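Leucine aminopeptidase 1, chloroplastic (PDB 5D8N) releases N-terminal amino acids, preferably leucine, from peptides as a magnesium-dependent homohexameric aminopeptidase, takes part in wound signalling and also acts as a chaperone. Local coordinates at residues A[56-61]-A[79-84]; A[158-163]-A[200-205]; A[369-372]-A[378-381]; A[436-441]-A[523-528]. The protein carries 1 engineered substitution. All blocks are in the same frame, centred on the assembly; numbering follows the deposited sequence.

Contact 1: A[56-61]-A[79-84]; sequences MARDEN and LLSAAS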
loop_
_atom_site.group_PDB
_atom_site.type_symbol
_atom_site.label_atom_id
_atom_site.label_comp_id
_atom_site.label_asym_id
_atom_site.label_seq_id
_atom_site.Cartn_x
_atom_site.Cartn_y
_atom_site.Cartn_z
ATOM N N MET A 56 -43.559 -31.347 -4.366
ATOM C CA MET A 56 -44.462 -30.219 -4.640
ATOM C C MET A 56 -45.221 -30.306 -5.970
ATOM O O MET A 56 -45.900 -29.361 -6.384
ATOM C CB MET A 56 -43.666 -28.911 -4.606
ATOM C CG MET A 56 -43.011 -28.636 -3.268
ATOM S SD MET A 56 -44.184 -28.616 -1.898
ATOM C CE MET A 56 -45.270 -27.299 -2.452
ATOM N N ALA A 57 -45.158 -31.454 -6.635
ATOM C CA ALA A 57 -45.832 -31.584 -7.925
ATOM C C ALA A 57 -47.341 -31.406 -7.770
ATOM O O ALA A 57 -47.948 -31.856 -6.794
ATOM C CB ALA A 57 -45.529 -32.937 -8.551
ATOM N N ARG A 58 -47.954 -30.776 -8.764
ATOM C CA ARG A 58 -49.400 -30.608 -8.764
ATOM C C ARG A 58 -50.067 -31.345 -9.914
ATOM O O ARG A 58 -49.413 -31.703 -10.894
ATOM C CB ARG A 58 -49.739 -29.125 -8.826
ATOM C CG ARG A 58 -49.185 -28.344 -7.648
ATOM C CD ARG A 58 -49.455 -26.865 -7.817
ATOM N NE ARG A 58 -49.008 -26.074 -6.669
ATOM C CZ ARG A 58 -49.805 -25.261 -5.976
ATOM N NH1 ARG A 58 -51.112 -25.192 -6.246
ATOM N NH2 ARG A 58 -49.288 -24.472 -5.040
ATOM N N ASP A 59 -51.352 -31.637 -9.746
ATOM C CA ASP A 59 -52.139 -32.285 -10.803
ATOM C C ASP A 59 -52.779 -31.272 -11.762
ATOM O O ASP A 59 -52.456 -30.076 -11.699
ATOM C CB ASP A 59 -53.167 -33.248 -10.185
ATOM C CG ASP A 59 -54.214 -32.547 -9.332
ATOM O OD1 ASP A 59 -54.396 -31.303 -9.445
ATOM O OD2 ASP A 59 -54.877 -33.282 -8.563
ATOM N N GLU A 60 -53.704 -31.768 -12.583
ATOM C CA GLU A 60 -54.440 -31.009 -13.592
ATOM C C GLU A 60 -55.178 -29.798 -13.012
ATOM O O GLU A 60 -55.332 -28.765 -13.672
ATOM C CB GLU A 60 -55.460 -31.984 -14.200
ATOM C CG GLU A 60 -55.876 -31.753 -15.645
ATOM C CD GLU A 60 -55.914 -33.045 -16.446
ATOM O OE1 GLU A 60 -56.829 -33.228 -17.278
ATOM O OE2 GLU A 60 -55.014 -33.884 -16.241
ATOM N N ASN A 61 -55.761 -30.026 -11.835
ATOM C CA ASN A 61 -56.512 -29.037 -11.046
ATOM C C ASN A 61 -55.684 -28.159 -10.108
ATOM O O ASN A 61 -56.237 -27.535 -9.200
ATOM C CB ASN A 61 -57.528 -29.778 -10.162
ATOM C CG ASN A 61 -58.580 -30.510 -10.964
ATOM O OD1 ASN A 61 -58.748 -30.264 -12.156
ATOM N ND2 ASN A 61 -59.338 -31.370 -10.293
ATOM N N LEU A 79 -55.869 -23.145 1.240
ATOM C CA LEU A 79 -55.045 -22.011 1.639
ATOM C C LEU A 79 -53.541 -22.255 1.510
ATOM O O LEU A 79 -52.805 -21.386 1.072
ATOM C CB LEU A 79 -55.394 -21.591 3.066
ATOM C CG LEU A 79 -54.988 -20.174 3.472
ATOM C CD1 LEU A 79 -55.737 -19.118 2.677
ATOM C CD2 LEU A 79 -55.236 -19.976 4.959
ATOM N N LEU A 80 -53.097 -23.490 1.707
ATOM C CA LEU A 80 -51.678 -23.795 1.637
ATOM C C LEU A 80 -51.159 -23.871 0.200
ATOM O O LEU A 80 -50.053 -23.416 -0.104
ATOM C CB LEU A 80 -51.427 -25.119 2.374
ATOM C CG LEU A 80 -49.989 -25.618 2.493
ATOM C CD1 LEU A 80 -49.181 -24.631 3.309
ATOM C CD2 LEU A 80 -49.941 -27.002 3.123
ATOM N N SER A 81 -51.954 -24.456 -0.697
ATOM C CA SER A 81 -51.586 -24.500 -2.120
ATOM C C SER A 81 -51.657 -23.109 -2.768
ATOM O O SER A 81 -50.841 -22.747 -3.609
ATOM C CB SER A 81 -52.463 -25.502 -2.898
ATOM O OG SER A 81 -53.860 -25.245 -2.757
ATOM N N ALA A 82 -52.626 -22.314 -2.343
ATOM C CA ALA A 82 -52.780 -20.974 -2.884
ATOM C C ALA A 82 -51.617 -20.072 -2.445
ATOM O O ALA A 82 -50.966 -19.420 -3.253
ATOM C CB ALA A 82 -54.121 -20.404 -2.446
ATOM N N ALA A 83 -51.269 -20.142 -1.171
ATOM C CA ALA A 83 -50.175 -19.350 -0.669
ATOM C C ALA A 83 -48.894 -19.795 -1.375
ATOM O O ALA A 83 -48.064 -18.969 -1.750
ATOM C CB ALA A 83 -50.057 -19.532 0.844
ATOM N N SER A 84 -48.717 -21.103 -1.521
ATOM C CA SER A 84 -47.497 -21.633 -2.130
ATOM C C SER A 84 -47.299 -21.182 -3.579
ATOM O O SER A 84 -46.180 -20.862 -3.992
ATOM C CB SER A 84 -47.513 -23.165 -2.089
ATOM O OG SER A 84 -47.391 -23.608 -0.756
HETATM O O HOH W 1 -52.691 -22.600 -6.201
#
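Arg58, on an irregular part of the chain, and Ser81, on the helix 79-86, keep their backbones well apart, with Arg58 CA 9.3 Å from Ser81 CA, and a long side chain bridges the distance. Arg58 is stretched from CG to NE (chi2 175°, chi3 177°), which carries its guanidinium to the helix flank. There NH2 donates to Ser81 O at 2.7 Å in an almost straight bond (177° at the hydrogen); the acceptor lies in the guanidinium plane, at its edge. NH1 rests 3.6 Å from Ser81 CB, and Arg58 NH2 also meets Ser84 CB at 3.7 Å. The site belongs to the macro-type N-terminal domain, where residues 56-61 follow strand 46-52 and the helix 79-86 leans on strand 104-112 through Leu80 and Ser84. A water weakly bridges Arg58 NH1 and Ser81 O, while NH1 also donates to Ser62 O, so both terminal nitrogens hold the guanidinium against turning. A leucine in place of Arg58, having no guanidinium, would probably leave Ser81 O without its strong in-plane N-H and the loop without this bond to the helix. Ser81 OG bonds to Asp73 OD2. Ser84 OG folds back on its own helix, donating to Leu80 O at 2.7 Å, and that carbonyl takes Ser84 N and OG from opposite faces of its plane.

Contact 2: A[158-163]-A[200-205]; sequences SASAIA and ERKIKY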
loop_
_atom_site.group_PDB
_atom_site.type_symbol
_atom_site.label_atom_id
_atom_site.label_comp_id
_atom_site.label_asym_id
_atom_site.label_seq_id
_atom_site.Cartn_x
_atom_site.Cartn_y
_atom_site.Cartn_z
ATOM N N SER A 158 -31.941 -39.397 9.265
ATOM C CA SER A 158 -32.601 -38.126 8.971
ATOM C C SER A 158 -33.155 -37.472 10.242
ATOM O O SER A 158 -33.013 -36.283 10.441
ATOM C CB SER A 158 -33.738 -38.287 7.964
ATOM O OG SER A 158 -33.185 -38.674 6.726
ATOM N N ALA A 159 -33.688 -38.275 11.148
ATOM C CA ALA A 159 -34.261 -37.743 12.363
ATOM C C ALA A 159 -33.168 -37.101 13.190
ATOM O O ALA A 159 -33.372 -36.029 13.752
ATOM C CB ALA A 159 -34.958 -38.839 13.167
ATOM N N SER A 160 -32.023 -37.767 13.319
ATOM C CA SER A 160 -30.960 -37.241 14.164
ATOM C C SER A 160 -30.298 -35.992 13.573
ATOM O O SER A 160 -29.925 -35.065 14.299
ATOM C CB SER A 160 -29.912 -38.294 14.485
ATOM O OG SER A 160 -29.195 -38.634 13.326
ATOM N N ALA A 161 -30.263 -35.922 12.253
ATOM C CA ALA A 161 -29.793 -34.748 11.534
ATOM C C ALA A 161 -30.777 -33.580 11.639
ATOM O O ALA A 161 -30.355 -32.445 11.858
ATOM C CB ALA A 161 -29.550 -35.078 10.065
ATOM N N ILE A 162 -32.075 -33.863 11.611
ATOM C CA ILE A 162 -33.092 -32.842 11.871
ATOM C C ILE A 162 -32.923 -32.269 13.284
ATOM O O ILE A 162 -32.912 -31.045 13.475
ATOM C CB ILE A 162 -34.503 -33.403 11.701
ATOM C CG1 ILE A 162 -34.835 -33.607 10.218
ATOM C CG2 ILE A 162 -35.553 -32.503 12.343
ATOM C CD1 ILE A 162 -36.027 -34.525 9.967
ATOM N N ALA A 163 -32.734 -33.161 14.260
ATOM C CA ALA A 163 -32.543 -32.770 15.639
ATOM C C ALA A 163 -31.339 -31.855 15.767
ATOM O O ALA A 163 -31.399 -30.847 16.457
ATOM C CB ALA A 163 -32.371 -34.001 16.531
ATOM N N GLU A 200 -34.309 -43.165 19.284
ATOM C CA GLU A 200 -33.998 -42.370 20.459
ATOM C C GLU A 200 -32.517 -42.347 20.835
ATOM O O GLU A 200 -32.005 -41.286 21.229
ATOM C CB GLU A 200 -34.846 -42.774 21.663
ATOM C CG GLU A 200 -36.335 -42.498 21.485
ATOM C CD GLU A 200 -36.703 -41.028 21.284
ATOM O OE1 GLU A 200 -36.005 -40.118 21.800
ATOM O OE2 GLU A 200 -37.858 -40.797 20.854
ATOM N N ARG A 201 -31.825 -43.473 20.667
ATOM C CA ARG A 201 -30.373 -43.520 20.852
ATOM C C ARG A 201 -29.667 -42.589 19.864
ATOM O O ARG A 201 -28.664 -41.950 20.195
ATOM C CB ARG A 201 -29.800 -44.938 20.720
ATOM C CG ARG A 201 -30.036 -45.803 21.958
ATOM C CD ARG A 201 -29.204 -47.089 21.963
ATOM N NE ARG A 201 -29.545 -48.001 20.866
ATOM C CZ ARG A 201 -30.538 -48.890 20.908
ATOM N NH1 ARG A 201 -31.339 -48.953 21.969
ATOM N NH2 ARG A 201 -30.783 -49.649 19.850
ATOM N N LYS A 202 -30.138 -42.581 18.628
ATOM C CA LYS A 202 -29.489 -41.787 17.604
ATOM C C LYS A 202 -29.704 -40.290 17.857
ATOM O O LYS A 202 -28.800 -39.475 17.669
ATOM C CB LYS A 202 -30.035 -42.174 16.237
ATOM C CG LYS A 202 -29.162 -41.684 15.087
ATOM C CD LYS A 202 -27.900 -42.513 14.889
ATOM C CE LYS A 202 -26.969 -41.838 13.886
ATOM N NZ LYS A 202 -25.697 -42.589 13.674
ATOM N N ILE A 203 -30.890 -39.940 18.327
ATOM C CA ILE A 203 -31.198 -38.576 18.676
ATOM C C ILE A 203 -30.302 -38.149 19.831
ATOM O O ILE A 203 -29.816 -37.021 19.843
ATOM C CB ILE A 203 -32.692 -38.386 19.007
ATOM C CG1 ILE A 203 -33.528 -38.478 17.728
ATOM C CG2 ILE A 203 -32.963 -37.067 19.719
ATOM C CD1 ILE A 203 -35.011 -38.636 17.993
ATOM N N LYS A 204 -30.122 -39.032 20.803
ATOM C CA LYS A 204 -29.314 -38.744 21.968
ATOM C C LYS A 204 -27.848 -38.504 21.541
ATOM O O LYS A 204 -27.151 -37.637 22.094
ATOM C CB LYS A 204 -29.426 -39.908 22.945
ATOM C CG LYS A 204 -29.138 -39.553 24.386
ATOM C CD LYS A 204 -30.244 -38.757 25.050
ATOM C CE LYS A 204 -30.234 -38.986 26.555
ATOM N NZ LYS A 204 -28.895 -38.807 27.198
ATOM N N TYR A 205 -27.355 -39.350 20.645
ATOM C CA TYR A 205 -26.017 -39.192 20.095
ATOM C C TYR A 205 -25.888 -37.789 19.513
ATOM O O TYR A 205 -24.916 -37.090 19.808
ATOM C CB TYR A 205 -25.728 -40.257 19.027
ATOM C CG TYR A 205 -24.519 -39.995 18.132
ATOM C CD1 TYR A 205 -23.215 -40.214 18.571
ATOM C CD2 TYR A 205 -24.686 -39.650 16.809
ATOM C CE1 TYR A 205 -22.119 -39.929 17.764
ATOM C CE2 TYR A 205 -23.601 -39.446 15.974
ATOM C CZ TYR A 205 -22.322 -39.545 16.466
ATOM O OH TYR A 205 -21.246 -39.332 15.621
#
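Ser160 meets Lys202 and Ile203 in a close helix-helix contact between helix 152-170 of the N-terminal domain and the long helix 197-221, which follows it in the chain after strand 187-191. The two short segments run in roughly the same direction, 33° apart, with their axes 8.5 Å from each other at closest approach. Small residues on the first helix permit this: Ser160 CA lies only 4.7 Å from Ile203 CA, and the Ser160 side chain sits directly against the opposing backbone. Its CB touches Lys202 O at 3.6 Å and Lys202 CG at 3.5 Å. The hydroxyl does not bond across the interface. With chi1 at 68°, OG is turned back along its own helix to Asn157 O, leaving the contact with Lys202 to be one of van der Waals packing. Lys202 bends at chi2 (76°), laying CG and CE alongside the serine hydroxyl, with CE 3.9 Å from Ser160 OG, while its end leads away; the side chain also touches Ile156 and Asn157. One turn further along the first helix, Ala163 CB approaches Ile203 CG2 at 4.5 Å, a looser apolar touch. Ala159 faces the same interface. Ala163 and Ile203 also both lean on Ile32, so two obliquely crossing helices pack together against edge strand 31-35 of the six-stranded sheet, as expected of the layered alpha/beta build of a macro-type domain.

Contact 3: A[369-372]-A[378-381]; sequences DIVT and TIEV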
loop_
_atom_site.group_PDB
_atom_site.type_symbol
_atom_site.label_atom_id
_atom_site.label_comp_id
_atom_site.label_asym_id
_atom_site.label_seq_id
_atom_site.Cartn_x
_atom_site.Cartn_y
_atom_site.Cartn_z
ATOM N N ASP A 369 14.460 -14.044 15.948
ATOM C CA ASP A 369 14.858 -14.905 17.047
ATOM C C ASP A 369 14.933 -16.354 16.574
ATOM O O ASP A 369 14.161 -16.775 15.709
ATOM C CB ASP A 369 13.877 -14.819 18.223
ATOM C CG ASP A 369 14.064 -13.559 19.063
ATOM O OD1 ASP A 369 14.955 -12.734 18.781
ATOM O OD2 ASP A 369 13.336 -13.426 20.067
ATOM N N ILE A 370 15.786 -17.137 17.226
ATOM C CA ILE A 370 15.890 -18.544 16.885
ATOM C C ILE A 370 15.493 -19.359 18.104
ATOM O O ILE A 370 16.065 -19.170 19.180
ATOM C CB ILE A 370 17.309 -18.923 16.474
ATOM C CG1 ILE A 370 17.693 -18.265 15.150
ATOM C CG2 ILE A 370 17.419 -20.435 16.333
ATOM C CD1 ILE A 370 19.165 -18.378 14.815
ATOM N N VAL A 371 14.431 -20.148 17.968
ATOM C CA VAL A 371 13.879 -20.891 19.096
ATOM C C VAL A 371 14.104 -22.367 18.832
ATOM O O VAL A 371 14.240 -22.801 17.682
ATOM C CB VAL A 371 12.385 -20.592 19.272
ATOM C CG1 VAL A 371 12.154 -19.088 19.354
ATOM C CG2 VAL A 371 11.568 -21.146 18.115
ATOM N N THR A 372 14.128 -23.149 19.900
ATOM C CA THR A 372 14.409 -24.570 19.801
ATOM C C THR A 372 13.227 -25.386 20.296
ATOM O O THR A 372 12.848 -25.329 21.479
ATOM C CB THR A 372 15.690 -24.868 20.603
ATOM O OG1 THR A 372 16.731 -23.997 20.127
ATOM C CG2 THR A 372 16.153 -26.326 20.485
ATOM N N THR A 378 15.816 -26.336 15.423
ATOM C CA THR A 378 15.830 -24.888 15.599
ATOM C C THR A 378 15.056 -24.182 14.505
ATOM O O THR A 378 15.063 -24.623 13.338
ATOM C CB THR A 378 17.264 -24.341 15.587
ATOM O OG1 THR A 378 17.951 -24.792 14.412
ATOM C CG2 THR A 378 18.011 -24.835 16.783
ATOM N N ILE A 379 14.353 -23.122 14.897
ATOM C CA ILE A 379 13.472 -22.384 13.991
ATOM C C ILE A 379 13.782 -20.918 14.031
ATOM O O ILE A 379 13.789 -20.305 15.097
ATOM C CB ILE A 379 11.992 -22.553 14.401
ATOM C CG1 ILE A 379 11.637 -24.038 14.456
ATOM C CG2 ILE A 379 11.062 -21.830 13.441
ATOM C CD1 ILE A 379 10.571 -24.321 15.493
ATOM N N GLU A 380 14.157 -20.387 12.878
ATOM C CA GLU A 380 14.336 -18.953 12.739
ATOM C C GLU A 380 13.000 -18.285 12.459
ATOM O O GLU A 380 12.309 -18.609 11.496
ATOM C CB GLU A 380 15.307 -18.607 11.612
ATOM C CG GLU A 380 15.456 -17.104 11.396
ATOM C CD GLU A 380 16.401 -16.756 10.257
ATOM O OE1 GLU A 380 16.617 -17.587 9.324
ATOM O OE2 GLU A 380 16.984 -15.657 10.397
ATOM N N VAL A 381 12.602 -17.393 13.348
ATOM C CA VAL A 381 11.251 -16.861 13.273
ATOM C C VAL A 381 11.295 -15.643 12.368
ATOM O O VAL A 381 11.460 -14.533 12.835
ATOM C CB VAL A 381 10.690 -16.559 14.677
ATOM C CG1 VAL A 381 9.294 -15.970 14.571
ATOM C CG2 VAL A 381 10.649 -17.825 15.507
#
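Val371 and Ile379 face each other as the hydrogen-bonded antiparallel pair of a beta hairpin formed by strands 370-372 and 378-380. Val371 N donates to Ile379 O at 2.9 Å, and Ile379 N returns a bond to Val371 O at 2.8 Å, so the backbone polar groups of both residues are satisfied within the hairpin. A third bond, from Val381 N to Asp369 O at 2.9 Å, comes in nearly head-on to the carbonyl. Non-hydrogen-bonded pairs flank the central one: Ile370 with Glu380 and Thr372 with Thr378. Their outward groups find partners elsewhere. Ile370 O accepts from Thr20 and Asn225 of a neighbouring subunit, and the Thr372 hydroxyl bonds to the same Thr20. The buried Glu380 carboxylate is held at both oxygens, by Ser465 and by Lys323 of that subunit, while Thr378 OG1 accepts from Asp469 N and donates to Phe176 O of the neighbour; the hairpin is thus built into the hexamer interface. The Glu380 backbone bonds to Met470 of strand 470-471, and the Asp369 carboxylate pairs with Arg366. On the face of Val371, its CG2 meets Ile379 CB at 4.0 Å and its CG1 meets Val381 CG2 at 4.3 Å. Ile379 O, besides taking the Val371 amide, receives a CA-H...O contact from Ile370 CA at 3.3 Å, with 147° at the hydrogen.

Contact 4: A[436-441]-A[523-528]; sequences AREVVE and VEWVLR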
loop_
_atom_site.group_PDB
_atom_site.type_symbol
_atom_site.label_atom_id
_atom_site.label_comp_id
_atom_site.label_asym_id
_atom_site.label_seq_id
_atom_site.Cartn_x
_atom_site.Cartn_y
_atom_site.Cartn_z
ATOM N N ALA A 436 -6.099 -39.970 5.291
ATOM C CA ALA A 436 -6.863 -39.035 4.482
ATOM C C ALA A 436 -8.244 -39.614 4.216
ATOM O O ALA A 436 -9.268 -38.928 4.339
ATOM C CB ALA A 436 -6.171 -38.731 3.165
ATOM N N ARG A 437 -8.265 -40.883 3.820
ATOM C CA ARG A 437 -9.513 -41.558 3.488
ATOM C C ARG A 437 -10.443 -41.651 4.699
ATOM O O ARG A 437 -11.643 -41.408 4.575
ATOM C CB ARG A 437 -9.258 -42.952 2.896
ATOM C CG ARG A 437 -10.543 -43.705 2.578
ATOM C CD ARG A 437 -10.323 -45.194 2.287
ATOM N NE ARG A 437 -9.370 -45.769 3.232
ATOM C CZ ARG A 437 -9.645 -46.026 4.504
ATOM N NH1 ARG A 437 -10.899 -46.065 4.945
ATOM N NH2 ARG A 437 -8.634 -46.256 5.322
ATOM N N GLU A 438 -9.894 -41.975 5.866
ATOM C CA GLU A 438 -10.679 -42.006 7.099
ATOM C C GLU A 438 -11.317 -40.628 7.358
ATOM O O GLU A 438 -12.470 -40.541 7.786
ATOM C CB GLU A 438 -9.814 -42.361 8.308
ATOM C CG GLU A 438 -9.386 -43.814 8.475
ATOM C CD GLU A 438 -8.437 -44.033 9.659
ATOM O OE1 GLU A 438 -8.372 -43.238 10.623
ATOM O OE2 GLU A 438 -7.636 -44.982 9.597
ATOM N N VAL A 439 -10.547 -39.554 7.158
ATOM C CA VAL A 439 -11.022 -38.215 7.509
ATOM C C VAL A 439 -12.058 -37.742 6.490
ATOM O O VAL A 439 -13.107 -37.229 6.877
ATOM C CB VAL A 439 -9.871 -37.210 7.694
ATOM C CG1 VAL A 439 -10.382 -35.780 7.825
ATOM C CG2 VAL A 439 -9.081 -37.575 8.942
ATOM N N VAL A 440 -11.840 -38.069 5.226
ATOM C CA VAL A 440 -12.830 -37.778 4.196
ATOM C C VAL A 440 -14.150 -38.517 4.459
ATOM O O VAL A 440 -15.232 -37.932 4.354
ATOM C CB VAL A 440 -12.298 -38.147 2.798
ATOM C CG1 VAL A 440 -13.428 -38.180 1.770
ATOM C CG2 VAL A 440 -11.249 -37.153 2.360
ATOM N N GLU A 441 -14.073 -39.777 4.877
ATOM C CA GLU A 441 -15.287 -40.521 5.216
ATOM C C GLU A 441 -15.980 -39.968 6.467
ATOM O O GLU A 441 -17.207 -39.896 6.529
ATOM C CB GLU A 441 -14.971 -42.008 5.372
ATOM C CG GLU A 441 -14.733 -42.713 4.031
ATOM C CD GLU A 441 -14.117 -44.114 4.134
ATOM O OE1 GLU A 441 -13.970 -44.645 5.262
ATOM O OE2 GLU A 441 -13.697 -44.655 3.083
ATOM N N VAL A 523 -15.540 -36.391 16.105
ATOM C CA VAL A 523 -16.294 -37.416 16.804
ATOM C C VAL A 523 -16.510 -38.616 15.882
ATOM O O VAL A 523 -16.314 -39.771 16.311
ATOM C CB VAL A 523 -17.631 -36.894 17.358
ATOM C CG1 VAL A 523 -18.521 -38.047 17.825
ATOM C CG2 VAL A 523 -17.366 -35.916 18.489
ATOM N N GLU A 524 -16.976 -38.355 14.662
ATOM C CA GLU A 524 -17.183 -39.451 13.715
ATOM C C GLU A 524 -15.886 -40.202 13.499
ATOM O O GLU A 524 -15.881 -41.424 13.381
ATOM C CB GLU A 524 -17.726 -38.973 12.371
ATOM C CG GLU A 524 -19.199 -38.583 12.411
ATOM C CD GLU A 524 -20.147 -39.761 12.658
ATOM O OE1 GLU A 524 -19.800 -40.910 12.301
ATOM O OE2 GLU A 524 -21.292 -39.491 13.085
ATOM N N TRP A 525 -14.781 -39.480 13.365
ATOM C CA TRP A 525 -13.514 -40.140 13.097
ATOM C C TRP A 525 -13.110 -41.052 14.258
ATOM O O TRP A 525 -12.627 -42.161 14.064
ATOM C CB TRP A 525 -12.416 -39.098 12.853
ATOM C CG TRP A 525 -11.052 -39.695 12.651
ATOM C CD1 TRP A 525 -10.621 -40.405 11.565
ATOM C CD2 TRP A 525 -9.977 -39.701 13.585
ATOM N NE1 TRP A 525 -9.288 -40.699 11.699
ATOM C CE2 TRP A 525 -8.886 -40.335 12.955
ATOM C CE3 TRP A 525 -9.774 -39.092 14.829
ATOM C CZ2 TRP A 525 -7.625 -40.408 13.539
ATOM C CZ3 TRP A 525 -8.527 -39.195 15.435
ATOM C CH2 TRP A 525 -7.459 -39.821 14.767
ATOM N N VAL A 526 -13.209 -40.550 15.484
ATOM C CA VAL A 526 -12.907 -41.371 16.665
ATOM C C VAL A 526 -13.758 -42.633 16.703
ATOM O O VAL A 526 -13.241 -43.724 16.945
ATOM C CB VAL A 526 -13.095 -40.568 17.981
ATOM C CG1 VAL A 526 -13.053 -41.464 19.205
ATOM C CG2 VAL A 526 -12.011 -39.509 18.076
ATOM N N LEU A 527 -15.056 -42.467 16.457
ATOM C CA LEU A 527 -16.000 -43.570 16.500
ATOM C C LEU A 527 -15.782 -44.614 15.416
ATOM O O LEU A 527 -16.075 -45.788 15.628
ATOM C CB LEU A 527 -17.417 -43.051 16.361
ATOM C CG LEU A 527 -17.920 -42.361 17.632
ATOM C CD1 LEU A 527 -19.398 -42.041 17.474
ATOM C CD2 LEU A 527 -17.710 -43.230 18.851
ATOM N N ARG A 528 -15.226 -44.206 14.279
ATOM C CA ARG A 528 -15.032 -45.135 13.176
ATOM C C ARG A 528 -13.679 -45.816 13.322
ATOM O O ARG A 528 -13.312 -46.649 12.518
ATOM C CB ARG A 528 -15.138 -44.407 11.837
ATOM C CG ARG A 528 -16.593 -44.143 11.450
ATOM C CD ARG A 528 -16.841 -42.924 10.551
ATOM N NE ARG A 528 -18.254 -42.534 10.621
ATOM C CZ ARG A 528 -19.240 -43.098 9.917
ATOM N NH1 ARG A 528 -18.969 -43.920 8.905
ATOM N NH2 ARG A 528 -20.509 -42.810 10.198
#
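Glu438 and Trp525 join two helices of the catalytic domain, 433-446 and 519-527, which lie beside each other against strand 406-411 of the eight-stranded sheet. The two segments come nearest at Val439 and Trp525, whose CA atoms are 6.4 Å apart. With chi1 at 176°, pointing CG opposite the backbone N, Trp525 reaches across to the other helix with its indole. Its NE1 donates to Glu438 OE1 at 2.9 Å, but the bond is weak, with only 127° at the hydrogen, and the carboxylate and ring planes are turned 30° apart. Glu438 CB sits in the ring plane at its edge, 3.8 Å from Trp525 NE1. Val439 CG2 adds an apolar touch at 4.2 Å to Trp525 CD1. The second carboxylate oxygen, OE2, has a firmer partner in Lys406, which probably offsets the nearby charge of Asp434. A leucine in place of the tryptophan would probably leave Glu438 OE1 without the indole N-H and open a gap beside Val439. Within 523-528, Arg528 grips Glu524 side-on, NE and NH2 both reaching OE1, with Arg528 NE 2.8 Å from Glu524 OE1. Val439 and Trp525 both rest on Ile408, so these two side chains pack between the two helices and the sheet, as in the alpha/beta catalytic domain of the M17 peptidases.

Followed from the N terminus, the four contacts come in series, and none nests in or crosses another. Contact 1 closes a loop round helix 67-75 at the far end of the N-terminal domain. Contact 2 closes a longer one, enclosing strand 187-191, and brings in helix 197-221. Contact 3 closes a tight hairpin in the catalytic domain, on the opposite side of the chain's centre from contacts 1 and 2; its centre is about 69 Å from that of contact 1. Contact 4 closes the longest loop and ties C-terminal helix 519-527 to helix 433-446 over the eight-stranded sheet. Contacts 2 and 4 touch: Tyr205 OH lies 2.5 Å from Glu524 OE2, a probable hydrogen bond, and Tyr205 packs on Leu527, tying helix 197-221 to the C-terminal helix.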